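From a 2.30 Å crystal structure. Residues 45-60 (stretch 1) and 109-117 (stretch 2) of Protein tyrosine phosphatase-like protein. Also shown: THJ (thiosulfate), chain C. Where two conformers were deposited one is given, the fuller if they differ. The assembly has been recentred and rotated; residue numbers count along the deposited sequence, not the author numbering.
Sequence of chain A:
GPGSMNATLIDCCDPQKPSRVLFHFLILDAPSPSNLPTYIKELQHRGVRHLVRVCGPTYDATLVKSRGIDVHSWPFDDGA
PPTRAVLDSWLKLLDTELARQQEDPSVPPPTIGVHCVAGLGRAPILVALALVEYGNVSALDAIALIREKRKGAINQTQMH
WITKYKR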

ATOM      1  N   HIS A  45     -15.479  -5.682  -2.134  1.00 37.40           N
ATOM      2  CA  HIS A  45     -16.409  -4.575  -2.416  1.00 39.19           C
ATOM      3  C   HIS A  45     -15.706  -3.270  -2.773  1.00 38.77           C
ATOM      4  O   HIS A  45     -16.337  -2.352  -3.279  1.00 40.55           O
ATOM      5  CB  HIS A  45     -17.316  -4.319  -1.210  1.00 40.79           C
ATOM      6  CG  HIS A  45     -18.493  -5.244  -1.144  1.00 42.76           C
ATOM      7  ND1 HIS A  45     -19.718  -4.858  -0.645  1.00 45.29           N
ATOM      8  CD2 HIS A  45     -18.630  -6.537  -1.521  1.00 42.96           C
ATOM      9  CE1 HIS A  45     -20.558  -5.876  -0.712  1.00 47.25           C
ATOM     10  NE2 HIS A  45     -19.919  -6.909  -1.236  1.00 45.70           N
ATOM     11  N   ARG A  46     -14.413  -3.184  -2.478  1.00 37.71           N
ATOM     12  CA  ARG A  46     -13.592  -2.019  -2.845  1.00 36.34           C
ATOM     13  C   ARG A  46     -12.611  -2.373  -3.965  1.00 34.55           C
ATOM     14  O   ARG A  46     -11.655  -1.637  -4.227  1.00 33.80           O
ATOM     15  CB  ARG A  46     -12.845  -1.496  -1.619  1.00 35.67           C
ATOM     16  CG  ARG A  46     -13.733  -0.734  -0.687  1.00 37.79           C
ATOM     17  CD  ARG A  46     -13.059  -0.516   0.641  1.00 38.51           C
ATOM     18  NE  ARG A  46     -13.947   0.145   1.591  1.00 41.33           N
ATOM     19  CZ  ARG A  46     -14.993  -0.437   2.176  1.00 44.53           C
ATOM     20  NH1 ARG A  46     -15.291  -1.717   1.937  1.00 45.32           N
ATOM     21  NH2 ARG A  46     -15.748   0.268   3.011  1.00 46.89           N
ATOM     22  N   GLY A  47     -12.844  -3.519  -4.599  1.00 33.44           N
ATOM     23  CA  GLY A  47     -12.083  -3.933  -5.751  1.00 32.39           C
ATOM     24  C   GLY A  47     -10.630  -4.269  -5.513  1.00 31.19           C
ATOM     25  O   GLY A  47      -9.829  -4.230  -6.447  1.00 30.96           O
ATOM     26  N   VAL A  48     -10.286  -4.650  -4.284  1.00 30.35           N
ATOM     27  CA  VAL A  48      -8.893  -4.904  -3.954  1.00 28.59           C
ATOM     28  C   VAL A  48      -8.321  -6.071  -4.750  1.00 28.09           C
ATOM     29  O   VAL A  48      -8.863  -7.165  -4.757  1.00 28.96           O
ATOM     30  CB  VAL A  48      -8.664  -5.135  -2.444  1.00 28.38           C
ATOM     31  CG1 VAL A  48      -7.218  -5.566  -2.203  1.00 26.45           C
ATOM     32  CG2 VAL A  48      -8.993  -3.846  -1.662  1.00 28.46           C
ATOM     33  N   ARG A  49      -7.188  -5.811  -5.386  1.00 27.82           N
ATOM     34  CA  ARG A  49      -6.495  -6.783  -6.222  1.00 28.84           C
ATOM     35  C   ARG A  49      -5.374  -7.461  -5.424  1.00 27.90           C
ATOM     36  O   ARG A  49      -5.162  -8.671  -5.514  1.00 29.09           O
ATOM     37  CB  ARG A  49      -5.937  -6.052  -7.467  1.00 29.34           C
ATOM     38  CG  ARG A  49      -5.169  -6.916  -8.468  1.00 30.91           C
ATOM     39  CD  ARG A  49      -6.069  -7.887  -9.237  1.00 32.88           C
ATOM     40  NE  ARG A  49      -6.321  -9.120  -8.491  1.00 34.73           N
ATOM     41  CZ  ARG A  49      -5.478 -10.155  -8.404  1.00 36.74           C
ATOM     42  NH1 ARG A  49      -4.306 -10.151  -9.039  1.00 36.33           N
ATOM     43  NH2 ARG A  49      -5.820 -11.220  -7.683  1.00 38.84           N
ATOM     44  N   HIS A  50      -4.657  -6.647  -4.662  1.00 27.11           N
ATOM     45  CA  HIS A  50      -3.472  -7.076  -3.916  1.00 26.43           C
ATOM     46  C   HIS A  50      -3.593  -6.639  -2.455  1.00 25.51           C
ATOM     47  O   HIS A  50      -3.984  -5.516  -2.173  1.00 24.79           O
ATOM     48  CB  HIS A  50      -2.210  -6.441  -4.513  1.00 26.18           C
ATOM     49  CG  HIS A  50      -1.863  -6.948  -5.876  1.00 27.00           C
ATOM     50  ND1 HIS A  50      -1.349  -8.211  -6.089  1.00 28.45           N
ATOM     51  CD2 HIS A  50      -1.956  -6.366  -7.097  1.00 27.54           C
ATOM     52  CE1 HIS A  50      -1.156  -8.394  -7.385  1.00 29.28           C
ATOM     53  NE2 HIS A  50      -1.514  -7.288  -8.019  1.00 29.09           N
ATOM     54  N   LEU A  51      -3.272  -7.546  -1.548  1.00 25.03           N
ATOM     55  CA  LEU A  51      -3.215  -7.239  -0.124  1.00 25.69           C
ATOM     56  C   LEU A  51      -1.816  -7.511   0.376  1.00 25.83           C
ATOM     57  O   LEU A  51      -1.315  -8.628   0.252  1.00 27.09           O
ATOM     58  CB  LEU A  51      -4.223  -8.056   0.678  1.00 26.55           C
ATOM     59  CG  LEU A  51      -4.376  -7.688   2.168  1.00 27.36           C
ATOM     60  CD1 LEU A  51      -4.800  -6.253   2.401  1.00 26.35           C
ATOM     61  CD2 LEU A  51      -5.360  -8.639   2.845  1.00 28.39           C
ATOM     62  N   VAL A  52      -1.189  -6.470   0.914  1.00 25.62           N
ATOM     63  CA  VAL A  52       0.179  -6.549   1.421  1.00 25.75           C
ATOM     64  C   VAL A  52       0.153  -6.440   2.935  1.00 27.17           C
ATOM     65  O   VAL A  52      -0.337  -5.451   3.502  1.00 26.65           O
ATOM     66  CB  VAL A  52       1.073  -5.435   0.825  1.00 24.88           C
ATOM     67  CG1 VAL A  52       2.519  -5.531   1.347  1.00 24.49           C
ATOM     68  CG2 VAL A  52       1.060  -5.506  -0.691  1.00 24.05           C
ATOM     69  N   ARG A  53       0.638  -7.470   3.605  1.00 28.90           N
ATOM     70  CA  ARG A  53       0.784  -7.368   5.051  1.00 32.36           C
ATOM     71  C   ARG A  53       2.246  -7.234   5.411  1.00 31.72           C
ATOM     72  O   ARG A  53       3.075  -8.058   5.024  1.00 30.75           O
ATOM     73  CB  ARG A  53       0.107  -8.506   5.812  1.00 36.83           C
ATOM     74  CG  ARG A  53       0.526  -9.882   5.449  1.00 40.32           C
ATOM     75  CD  ARG A  53      -0.492 -10.885   5.987  1.00 43.75           C
ATOM     76  NE  ARG A  53       0.020 -12.246   5.917  1.00 44.99           N
ATOM     77  CZ  ARG A  53      -0.457 -13.278   6.606  1.00 46.25           C
ATOM     78  NH1 ARG A  53      -1.480 -13.129   7.440  1.00 47.27           N
ATOM     79  NH2 ARG A  53       0.104 -14.468   6.454  1.00 46.98           N
ATOM     80  N   VAL A  54       2.546  -6.170   6.144  1.00 32.15           N
ATOM     81  CA  VAL A  54       3.915  -5.846   6.502  1.00 33.67           C
ATOM     82  C   VAL A  54       4.203  -6.138   7.982  1.00 36.93           C
ATOM     83  O   VAL A  54       5.263  -5.772   8.473  1.00 37.38           O
ATOM     84  CB  VAL A  54       4.264  -4.379   6.130  1.00 32.51           C
ATOM     85  CG1 VAL A  54       4.270  -4.203   4.612  1.00 31.36           C
ATOM     86  CG2 VAL A  54       3.292  -3.398   6.749  1.00 32.88           C
ATOM     87  N   CYS A  55       3.278  -6.845   8.646  1.00 41.42           N
ATOM     88  CA  CYS A  55       3.385  -7.195  10.074  0.50 44.72           C
ATOM     89  C   CYS A  55       3.551  -8.694  10.181  1.00 47.18           C
ATOM     90  O   CYS A  55       3.459  -9.400   9.179  1.00 47.93           O
ATOM     91  CB  CYS A  55       2.107  -6.817  10.842  0.50 45.96           C
ATOM     92  SG  CYS A  55       0.586  -7.619  10.192  0.50 49.61           S
ATOM     93  N   GLY A  56       3.763  -9.194  11.397  1.00 49.63           N
ATOM     94  CA  GLY A  56       3.855 -10.635  11.614  1.00 51.65           C
ATOM     95  C   GLY A  56       2.454 -11.237  11.518  1.00 53.93           C
ATOM     96  O   GLY A  56       1.504 -10.646  12.054  1.00 55.62           O
ATOM     97  N   PRO A  57       2.300 -12.377  10.820  1.00 51.94           N
ATOM     98  CA  PRO A  57       0.961 -12.953  10.588  1.00 50.45           C
ATOM     99  C   PRO A  57       0.123 -12.992  11.856  1.00 50.73           C
ATOM    100  O   PRO A  57       0.608 -13.392  12.912  1.00 51.55           O
ATOM    101  CB  PRO A  57       1.250 -14.380  10.109  1.00 51.36           C
ATOM    102  CG  PRO A  57       2.743 -14.512  10.052  1.00 52.06           C
ATOM    103  CD  PRO A  57       3.317 -13.438  10.895  1.00 51.81           C
ATOM    104  N   THR A  58      -1.111 -12.530  11.734  1.00 50.17           N
ATOM    105  CA  THR A  58      -2.100 -12.582  12.800  1.00 53.10           C
ATOM    106  C   THR A  58      -3.312 -13.411  12.349  1.00 53.12           C
ATOM    107  O   THR A  58      -4.302 -13.541  13.083  1.00 55.56           O
ATOM    108  CB  THR A  58      -2.506 -11.143  13.202  1.00 54.25           C
ATOM    109  OG1 THR A  58      -1.574 -10.648  14.172  1.00 54.75           O
ATOM    110  CG2 THR A  58      -3.917 -11.084  13.778  1.00 59.14           C
ATOM    111  N   TYR A  59      -3.200 -14.003  11.159  1.00 50.04           N
ATOM    112  CA  TYR A  59      -4.290 -14.774  10.558  1.00 50.87           C
ATOM    113  C   TYR A  59      -3.846 -15.570   9.330  1.00 50.37           C
ATOM    114  O   TYR A  59      -2.737 -15.400   8.818  1.00 47.20           O
ATOM    115  CB  TYR A  59      -5.449 -13.843  10.166  1.00 50.16           C
ATOM    116  CG  TYR A  59      -5.129 -12.939   9.006  1.00 46.28           C
ATOM    117  CD1 TYR A  59      -4.495 -11.715   9.205  1.00 44.60           C
ATOM    118  CD2 TYR A  59      -5.446 -13.312   7.708  1.00 45.88           C
ATOM    119  CE1 TYR A  59      -4.190 -10.888   8.133  1.00 42.90           C
ATOM    120  CE2 TYR A  59      -5.152 -12.489   6.625  1.00 43.63           C
ATOM    121  CZ  TYR A  59      -4.525 -11.281   6.847  1.00 42.38           C
ATOM    122  OH  TYR A  59      -4.238 -10.468   5.774  1.00 42.29           O
ATOM    123  N   ASP A  60      -4.756 -16.400   8.833  1.00 54.58           N
ATOM    124  CA  ASP A  60      -4.464 -17.325   7.739  1.00 56.34           C
ATOM    125  C   ASP A  60      -4.745 -16.694   6.377  1.00 54.58           C
ATOM    126  O   ASP A  60      -5.899 -16.526   5.971  1.00 58.10           O
ATOM    127  CB  ASP A  60      -5.268 -18.617   7.897  1.00 60.06           C
ATOM    128  CG  ASP A  60      -4.687 -19.767   7.099  1.00 61.87           C
ATOM    129  OD1 ASP A  60      -3.865 -19.518   6.182  1.00 58.40           O
ATOM    130  OD2 ASP A  60      -5.067 -20.929   7.382  1.00 66.82           O
TER
HETATM  131  S1  THJ C 170       2.227   0.197  11.825  1.00 64.94           S
HETATM  132  O1  THJ C 170       3.560  -0.439  11.729  1.00 58.10           O
HETATM  133  O2  THJ C 170       2.391   1.600  12.275  1.00 64.69           O
HETATM  134  O3  THJ C 170       1.404  -0.515  12.831  1.00 62.74           O
HETATM  135  S2  THJ C 170       1.354   0.159  10.087  1.00 55.55           S
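Stretch 2 109-117: PPTIGVHCV

Stretch 2 is held against stretch 1 by a ladder of backbone hydrogen bonds between two parallel strands. The shortest join G113 N to H50 O and V52 N to G113 O, both at 2.8 Å, so that G113 bonds through both its amide and its carbonyl to the residues flanking L51. The pattern continues with H115 N to V52 O at 3.0 Å and V54 N to H115 O at 3.1 Å; at the opposite end R49 N donates to T111 O at 3.0 Å in a nearly linear bond. A side-chain link is added where Y59 OH and H115 NE2 lie 3.0 Å apart in a hydrogen bond, tying the loop after the first strand back to the second.

Residues 111-115 are extended throughout and run in the same direction as the strand of stretch 1, the two axes crossing at -15° with a closest approach of 4.6 Å. The register pairs H50 with I112, L51 with G113, V52 with V114 and R53 with H115, at CA-CA separations of 4.7 to 5.2 Å.

On one face of the sheet H50 CB lies 4.1 Å from I112 CG1, and V52 CB lies 4.3 Å from V114 CG1. The other face carries L51, R53 and H115. Here G113 leaves room for the leucine: a CB at this position would come within a tight 3.2 Å of L51 CD1. The H115 ring (chi1 75°) meets L51 CD1 through CD2 at 3.9 Å and R53 CB through CE1 at 3.4 Å, and its rim faces that of Y59.

Beyond the strands, V54 CG2 packs 3.7 Å from C116 CB, and C55 CB approaches C116 SG to 3.2 Å. C116 CB in turn lies 3.1 Å from S2 of the thiosulfate.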

ATOM      1  N   PRO A 109      -7.593   1.353 -12.913  1.00 34.97           N
ATOM      2  CA  PRO A 109      -6.568   1.438 -11.869  1.00 33.43           C
ATOM      3  C   PRO A 109      -6.826   0.469 -10.714  1.00 32.65           C
ATOM      4  O   PRO A 109      -7.896   0.483 -10.123  1.00 33.69           O
ATOM      5  CB  PRO A 109      -6.659   2.895 -11.403  1.00 34.34           C
ATOM      6  CG  PRO A 109      -7.183   3.640 -12.607  1.00 36.11           C
ATOM      7  CD  PRO A 109      -8.120   2.689 -13.280  1.00 36.31           C
ATOM      8  N   PRO A 110      -5.868  -0.399 -10.426  1.00 31.95           N
ATOM      9  CA  PRO A 110      -5.996  -1.315  -9.304  1.00 31.06           C
ATOM     10  C   PRO A 110      -6.009  -0.639  -7.944  1.00 29.86           C
ATOM     11  O   PRO A 110      -5.339   0.376  -7.735  1.00 29.07           O
ATOM     12  CB  PRO A 110      -4.744  -2.185  -9.394  1.00 31.00           C
ATOM     13  CG  PRO A 110      -3.820  -1.480 -10.258  1.00 31.71           C
ATOM     14  CD  PRO A 110      -4.505  -0.373 -10.970  1.00 32.44           C
ATOM     15  N   THR A 111      -6.795  -1.219  -7.044  1.00 29.50           N
ATOM     16  CA  THR A 111      -6.748  -0.898  -5.641  1.00 29.19           C
ATOM     17  C   THR A 111      -5.822  -1.910  -4.981  1.00 28.55           C
ATOM     18  O   THR A 111      -5.915  -3.123  -5.214  1.00 27.44           O
ATOM     19  CB  THR A 111      -8.148  -0.893  -4.996  1.00 30.33           C
ATOM     20  OG1 THR A 111      -8.964   0.083  -5.652  1.00 31.69           O
ATOM     21  CG2 THR A 111      -8.067  -0.535  -3.513  1.00 30.15           C
ATOM     22  N   ILE A 112      -4.892  -1.388  -4.194  1.00 28.30           N
ATOM     23  CA  ILE A 112      -3.903  -2.201  -3.523  1.00 27.74           C
ATOM     24  C   ILE A 112      -3.977  -1.882  -2.054  1.00 28.02           C
ATOM     25  O   ILE A 112      -3.838  -0.732  -1.658  1.00 28.94           O
ATOM     26  CB  ILE A 112      -2.489  -1.941  -4.083  1.00 28.09           C
ATOM     27  CG1 ILE A 112      -2.417  -2.443  -5.538  1.00 28.83           C
ATOM     28  CG2 ILE A 112      -1.401  -2.598  -3.200  1.00 27.07           C
ATOM     29  CD1 ILE A 112      -1.487  -1.649  -6.389  1.00 28.63           C
ATOM     30  N   GLY A 113      -4.238  -2.903  -1.250  1.00 27.92           N
ATOM     31  CA  GLY A 113      -4.371  -2.740   0.192  1.00 28.47           C
ATOM     32  C   GLY A 113      -3.084  -3.034   0.927  1.00 27.64           C
ATOM     33  O   GLY A 113      -2.298  -3.879   0.509  1.00 27.20           O
ATOM     34  N   VAL A 114      -2.874  -2.314   2.025  1.00 28.27           N
ATOM     35  CA  VAL A 114      -1.713  -2.492   2.877  1.00 28.50           C
ATOM     36  C   VAL A 114      -2.102  -2.357   4.349  1.00 30.13           C
ATOM     37  O   VAL A 114      -2.689  -1.368   4.751  1.00 29.85           O
ATOM     38  CB  VAL A 114      -0.582  -1.477   2.565  1.00 28.08           C
ATOM     39  CG1 VAL A 114       0.701  -1.892   3.262  1.00 28.10           C
ATOM     40  CG2 VAL A 114      -0.336  -1.359   1.071  1.00 27.35           C
ATOM     41  N   HIS A 115      -1.777  -3.369   5.144  1.00 31.63           N
ATOM     42  CA  HIS A 115      -2.022  -3.306   6.585  1.00 35.22           C
ATOM     43  C   HIS A 115      -0.844  -3.775   7.422  1.00 36.37           C
ATOM     44  O   HIS A 115      -0.000  -4.536   6.972  1.00 33.40           O
ATOM     45  CB  HIS A 115      -3.306  -4.068   6.978  1.00 36.97           C
ATOM     46  CG  HIS A 115      -3.174  -5.560   6.967  1.00 37.11           C
ATOM     47  ND1 HIS A 115      -2.541  -6.254   7.975  1.00 38.31           N
ATOM     48  CD2 HIS A 115      -3.627  -6.491   6.095  1.00 36.26           C
ATOM     49  CE1 HIS A 115      -2.581  -7.546   7.708  1.00 38.02           C
ATOM     50  NE2 HIS A 115      -3.242  -7.718   6.575  1.00 37.33           N
ATOM     51  N   CYS A 116      -0.797  -3.281   8.650  1.00 42.62           N
ATOM     52  CA  CYS A 116       0.074  -3.842   9.664  1.00 48.69           C
ATOM     53  C   CYS A 116      -0.781  -4.042  10.921  1.00 52.46           C
ATOM     54  O   CYS A 116      -1.550  -4.998  10.992  1.00 57.28           O
ATOM     55  CB  CYS A 116       1.292  -2.947   9.879  1.00 53.49           C
ATOM     56  SG  CYS A 116       2.772  -3.709  10.648  1.00 60.65           S
ATOM     57  N   VAL A 117      -0.636  -3.166  11.914  1.00 57.49           N
ATOM     58  CA  VAL A 117      -1.592  -3.060  13.021  1.00 59.29           C
ATOM     59  C   VAL A 117      -2.189  -1.655  13.078  1.00 61.38           C
ATOM     60  O   VAL A 117      -3.326  -1.455  12.652  1.00 61.65           O
ATOM     61  CB  VAL A 117      -0.966  -3.416  14.390  1.00 61.54           C
ATOM     62  CG1 VAL A 117      -2.069  -3.738  15.394  1.00 65.78           C
ATOM     63  CG2 VAL A 117       0.003  -4.579  14.269  1.00 58.57           C
TER